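PDB 6GRF: plasmodesmata-located protein 8 from Arabidopsis thaliana, which probably modulates cell-to-cell trafficking through plasmodesmata, carrying a tandem pair of lectin-like DUF26 domains on its extracellular side. Local coordinates for residues 12-17 / 93-98; 180-185 / 205-210. All blocks are in the same frame, centred on the assembly; numbering follows the deposited sequence.

Interaction 1 (12-17 / 93-98)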
loop_
_atom_site.group_PDB
_atom_site.type_symbol
_atom_site.label_atom_id
_atom_site.label_comp_id
_atom_site.label_asym_id
_atom_site.label_seq_id
_atom_site.Cartn_x
_atom_site.Cartn_y
_atom_site.Cartn_z
ATOM N N GLY A 12 9.685 -1.383 -4.723
ATOM C CA GLY A 12 10.971 -0.899 -4.226
ATOM C C GLY A 12 11.677 -1.997 -3.460
ATOM O O GLY A 12 11.025 -2.808 -2.807
ATOM N N CYS A 13 13.003 -2.049 -3.583
ATOM C CA CYS A 13 13.797 -3.000 -2.840
ATOM C C CYS A 13 14.883 -2.263 -2.080
ATOM O O CYS A 13 15.270 -1.163 -2.459
ATOM C CB CYS A 13 14.459 -4.063 -3.705
ATOM S SG CYS A 13 14.355 -3.763 -5.486
ATOM N N SER A 14 15.339 -2.906 -1.004
ATOM C CA SER A 14 16.442 -2.428 -0.238
ATOM C C SER A 14 17.691 -2.507 -1.109
ATOM O O SER A 14 17.827 -3.408 -1.936
ATOM C CB SER A 14 16.587 -3.204 1.045
ATOM O OG SER A 14 16.798 -4.581 0.785
ATOM N N PRO A 15 18.621 -1.538 -0.992
ATOM C CA PRO A 15 19.917 -1.657 -1.657
ATOM C C PRO A 15 20.759 -2.835 -1.125
ATOM O O PRO A 15 21.619 -3.332 -1.849
ATOM C CB PRO A 15 20.599 -0.308 -1.371
ATOM C CG PRO A 15 19.466 0.617 -0.964
ATOM C CD PRO A 15 18.470 -0.274 -0.256
ATOM N N GLU A 16 20.510 -3.267 0.122
ATOM C CA GLU A 16 21.268 -4.354 0.780
ATOM C C GLU A 16 20.738 -5.704 0.283
ATOM O O GLU A 16 19.522 -5.966 0.324
ATOM C CB GLU A 16 21.156 -4.291 2.307
ATOM C CG GLU A 16 21.478 -2.929 2.906
ATOM C CD GLU A 16 20.299 -1.974 3.063
ATOM O OE1 GLU A 16 19.245 -2.204 2.431
ATOM O OE2 GLU A 16 20.435 -0.991 3.822
ATOM N N LYS A 17 21.660 -6.561 -0.172
ATOM C CA LYS A 17 21.314 -7.844 -0.767
ATOM C C LYS A 17 21.792 -8.991 0.133
ATOM O O LYS A 17 22.829 -8.880 0.788
ATOM C CB LYS A 17 21.927 -7.961 -2.164
ATOM C CG LYS A 17 21.618 -6.814 -3.121
ATOM C CD LYS A 17 20.142 -6.574 -3.338
ATOM C CE LYS A 17 19.861 -5.384 -4.233
ATOM N NZ LYS A 17 18.466 -4.902 -4.076
ATOM N N PRO A 93 15.233 -9.597 -6.700
ATOM C CA PRO A 93 15.786 -10.940 -6.497
ATOM C C PRO A 93 16.377 -11.314 -5.119
ATOM O O PRO A 93 16.077 -12.395 -4.577
ATOM C CB PRO A 93 16.938 -10.998 -7.519
ATOM C CG PRO A 93 16.547 -10.033 -8.620
ATOM C CD PRO A 93 15.679 -8.984 -7.961
ATOM N N TYR A 94 17.255 -10.465 -4.581
ATOM C CA TYR A 94 18.060 -10.851 -3.425
ATOM C C TYR A 94 18.078 -9.717 -2.404
ATOM O O TYR A 94 19.095 -9.461 -1.790
ATOM C CB TYR A 94 19.466 -11.246 -3.877
ATOM C CG TYR A 94 19.528 -12.606 -4.519
ATOM C CD1 TYR A 94 19.464 -13.754 -3.747
ATOM C CD2 TYR A 94 19.602 -12.750 -5.892
ATOM C CE1 TYR A 94 19.494 -15.013 -4.320
ATOM C CE2 TYR A 94 19.651 -14.004 -6.482
ATOM C CZ TYR A 94 19.590 -15.140 -5.694
ATOM O OH TYR A 94 19.629 -16.378 -6.266
ATOM N N SER A 95 16.926 -9.062 -2.232
ATOM C CA SER A 95 16.800 -7.915 -1.363
ATOM C C SER A 95 16.444 -8.376 0.051
ATOM O O SER A 95 15.637 -9.291 0.227
ATOM C CB SER A 95 15.787 -6.947 -1.899
ATOM O OG SER A 95 16.205 -6.459 -3.166
ATOM N N TYR A 96 17.075 -7.731 1.038
ATOM C CA TYR A 96 16.752 -7.910 2.453
ATOM C C TYR A 96 15.383 -7.303 2.757
ATOM O O TYR A 96 14.732 -7.702 3.702
ATOM C CB TYR A 96 17.817 -7.270 3.350
ATOM C CG TYR A 96 18.995 -8.159 3.660
ATOM C CD1 TYR A 96 20.274 -7.840 3.235
ATOM C CD2 TYR A 96 18.828 -9.336 4.372
ATOM C CE1 TYR A 96 21.356 -8.654 3.518
ATOM C CE2 TYR A 96 19.898 -10.163 4.664
ATOM C CZ TYR A 96 21.167 -9.819 4.235
ATOM O OH TYR A 96 22.222 -10.635 4.515
ATOM N N GLY A 97 14.986 -6.306 1.958
ATOM C CA GLY A 97 13.709 -5.639 2.086
ATOM C C GLY A 97 13.109 -5.342 0.722
ATOM O O GLY A 97 13.839 -5.081 -0.247
ATOM N N ALA A 98 11.778 -5.408 0.645
ATOM C CA ALA A 98 11.058 -5.200 -0.599
ATOM C C ALA A 98 9.601 -4.858 -0.298
ATOM O O ALA A 98 9.026 -5.313 0.701
ATOM C CB ALA A 98 11.140 -6.426 -1.476
#

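Interaction 2 (180-185 / 205-210)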
loop_
_atom_site.group_PDB
_atom_site.type_symbol
_atom_site.label_atom_id
_atom_site.label_comp_id
_atom_site.label_asym_id
_atom_site.label_seq_id
_atom_site.Cartn_x
_atom_site.Cartn_y
_atom_site.Cartn_z
ATOM N N THR A 180 -5.673 7.566 10.985
ATOM C CA THR A 180 -6.157 8.950 10.767
ATOM C C THR A 180 -4.983 9.867 10.378
ATOM O O THR A 180 -5.076 10.617 9.421
ATOM C CB THR A 180 -6.909 9.486 11.996
ATOM O OG1 THR A 180 -8.016 8.619 12.226
ATOM C CG2 THR A 180 -7.420 10.903 11.847
ATOM N N ALA A 181 -3.879 9.790 11.136
ATOM C CA ALA A 181 -2.680 10.617 10.919
ATOM C C ALA A 181 -2.028 10.278 9.571
ATOM O O ALA A 181 -1.568 11.173 8.866
ATOM C CB ALA A 181 -1.713 10.424 12.069
ATOM N N CYS A 182 -1.991 8.987 9.217
ATOM C CA CYS A 182 -1.396 8.557 7.975
ATOM C C CYS A 182 -2.194 9.138 6.795
ATOM O O CYS A 182 -1.618 9.684 5.858
ATOM C CB CYS A 182 -1.325 7.034 7.910
ATOM S SG CYS A 182 -0.326 6.390 6.539
ATOM N N LEU A 183 -3.523 9.011 6.849
ATOM C CA LEU A 183 -4.386 9.492 5.755
ATOM C C LEU A 183 -4.362 11.022 5.703
ATOM O O LEU A 183 -4.363 11.584 4.621
ATOM C CB LEU A 183 -5.810 8.954 5.928
ATOM C CG LEU A 183 -5.952 7.466 5.628
ATOM C CD1 LEU A 183 -7.359 6.981 5.905
ATOM C CD2 LEU A 183 -5.555 7.172 4.199
ATOM N N ALA A 184 -4.289 11.673 6.867
ATOM C CA ALA A 184 -4.151 13.137 6.932
ATOM C C ALA A 184 -2.915 13.570 6.135
ATOM O O ALA A 184 -2.984 14.493 5.352
ATOM C CB ALA A 184 -4.077 13.624 8.363
ATOM N N GLU A 185 -1.798 12.859 6.313
ATOM C CA GLU A 185 -0.587 13.158 5.571
ATOM C C GLU A 185 -0.781 12.871 4.071
ATOM O O GLU A 185 -0.258 13.597 3.254
ATOM C CB GLU A 185 0.594 12.371 6.152
ATOM C CG GLU A 185 1.921 12.637 5.449
ATOM C CD GLU A 185 2.518 14.009 5.701
ATOM O OE1 GLU A 185 1.948 14.758 6.524
ATOM O OE2 GLU A 185 3.562 14.323 5.081
ATOM N N ALA A 205 3.939 4.706 3.394
ATOM C CA ALA A 205 4.391 3.408 3.902
ATOM C C ALA A 205 3.213 2.562 4.411
ATOM O O ALA A 205 3.200 1.356 4.179
ATOM C CB ALA A 205 5.432 3.616 4.974
ATOM N N GLN A 206 2.224 3.181 5.073
ATOM C CA GLN A 206 1.187 2.417 5.803
ATOM C C GLN A 206 -0.254 2.763 5.358
ATOM O O GLN A 206 -1.225 2.269 5.956
ATOM C CB GLN A 206 1.364 2.663 7.300
ATOM C CG GLN A 206 2.679 2.133 7.866
ATOM C CD GLN A 206 2.549 0.713 8.361
ATOM O OE1 GLN A 206 1.977 -0.143 7.693
ATOM N NE2 GLN A 206 3.058 0.459 9.558
ATOM N N CYS A 207 -0.408 3.573 4.305
ATOM C CA CYS A 207 -1.737 3.942 3.796
ATOM C C CYS A 207 -1.604 4.514 2.386
ATOM O O CYS A 207 -0.491 4.789 1.925
ATOM C CB CYS A 207 -2.427 4.953 4.703
ATOM S SG CYS A 207 -1.587 6.555 4.831
ATOM N N TYR A 208 -2.747 4.659 1.707
ATOM C CA TYR A 208 -2.793 5.418 0.468
ATOM C C TYR A 208 -4.187 6.026 0.252
ATOM O O TYR A 208 -5.161 5.668 0.896
ATOM C CB TYR A 208 -2.379 4.561 -0.728
ATOM C CG TYR A 208 -3.344 3.485 -1.151
ATOM C CD1 TYR A 208 -3.242 2.190 -0.665
ATOM C CD2 TYR A 208 -4.323 3.734 -2.097
ATOM C CE1 TYR A 208 -4.095 1.183 -1.098
ATOM C CE2 TYR A 208 -5.195 2.747 -2.529
ATOM C CZ TYR A 208 -5.079 1.462 -2.032
ATOM O OH TYR A 208 -5.932 0.482 -2.463
ATOM N N ALA A 209 -4.236 6.957 -0.694
ATOM C CA ALA A 209 -5.425 7.693 -1.037
ATOM C C ALA A 209 -5.315 8.140 -2.496
ATOM O O ALA A 209 -4.229 8.509 -2.949
ATOM C CB ALA A 209 -5.579 8.862 -0.106
ATOM N N ARG A 210 -6.448 8.055 -3.205
ATOM C CA ARG A 210 -6.584 8.365 -4.625
ATOM C C ARG A 210 -7.858 9.190 -4.797
ATOM O O ARG A 210 -8.813 8.977 -4.098
ATOM C CB ARG A 210 -6.804 7.134 -5.519
ATOM C CG ARG A 210 -5.787 6.014 -5.390
ATOM C CD ARG A 210 -5.734 5.083 -6.596
ATOM N NE ARG A 210 -6.773 4.064 -6.574
ATOM C CZ ARG A 210 -7.993 4.226 -7.080
ATOM N NH1 ARG A 210 -8.290 5.352 -7.709
ATOM N NH2 ARG A 210 -8.902 3.270 -6.948
#

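Interaction 1 (12-17 / 93-98)
Ser-14 and Gly-97 grip each other through two hydrogen bonds. Ser-14 N gives a nearly straight one (170°) to Gly-97 O, 2.7 Å away, approaching from above the carbonyl plane; Gly-97 N returns a more bent one to Ser-14 OG at 2.8 Å. A chi1 of 60° sets Ser-14 OG between its own backbone N and carbonyl carbon, where it accepts this second bond. Beyond it, Tyr-96 N bonds Glu-16 O at 3.1 Å.

The Lys-17 chain bends back at chi2 and runs past Tyr-94 O. Lys-17 NZ donates to Ser-14 O within the same segment (2.7 Å) and lies 2.9 Å from Ser-95 OG.

The Tyr-96 ring lies obliquely against a carbonyl, CE1 3.1 Å from Lys-17 O, and Phe-24 meets this ring edge-to-face. The apolar share is small: Glu-16 CB touches Tyr-96 CD1 at 3.8 Å.

Strand pairing and a covalent anchor complete the contact. Cys-13 and Ala-98 form an antiparallel non-hydrogen-bonded pair, and Cys-13 SG is disulfide-bonded to Cys-92.

Mostly backbone polar groups therefore pin the exit of edge strand 8-13 to the loop entering strand 98-102, and the ammonium would probably polarise the Ser-14 carbonyl.

Interaction 2 (180-185 / 205-210)
Cys-182 and Cys-207 are joined by a disulfide, SG to SG 2.1 Å, that bonds helix 176-193 covalently to strand 207-213. Its chi3 of -93° is close to the relaxed right angle. On the helix side SG stands anti to the backbone N (chi1 -169°), reaching out to the strand; on the strand side SG lies between the backbone N and the carbonyl carbon, turned to meet it.

The packed part of the contact gathers round this bridge. Leu-183 lays its CD2 branch against Cys-207 CB at 3.9 Å and reaches Tyr-208 O at 3.7 Å, while its side chain also touches Ala-168 and Cys-170 of strand 164-170. Cys-182 SG comes within 3.8 Å of Gln-206 C, where the strand is entered.

Away from the bridge the two segments part. Ala-184 points away from the strand, and Ala-181 is exposed to solvent. Tyr-208 points from the opposite face of the strand and stacks on Tyr-203, whereas the amide of Gln-206 turns off to Asp-173.

With the helix and strand axes 7.8 Å apart and inclined at 42°, a buried covalent link plus apolar packing, with no backbone hydrogen bond between the two segments, holds the helix on the sheet of the second DUF26 domain.

From the N terminus, strand 8-13 leads into interaction 1, which closes a long loop spanning helix 23-39, strands 44-49 and 62-68 and helix 74-91, and so ties the first edge strand to the entry of strand 98-102. The chain then completes that domain and passes into the second, where interaction 2 closes a much shorter loop, from helix 176-193 through strand 199-204 to strand 207-213. Interactions 1 and 2 follow in series, neither nested nor crossing, and the centres of interactions 1 and 2 are about 24 Å apart. Both domains share the strand order 1-4-5-3-2: residues 12-17 / 93-98 secure an edge of one sheet, residues 180-185 / 205-210 a helix upon the other.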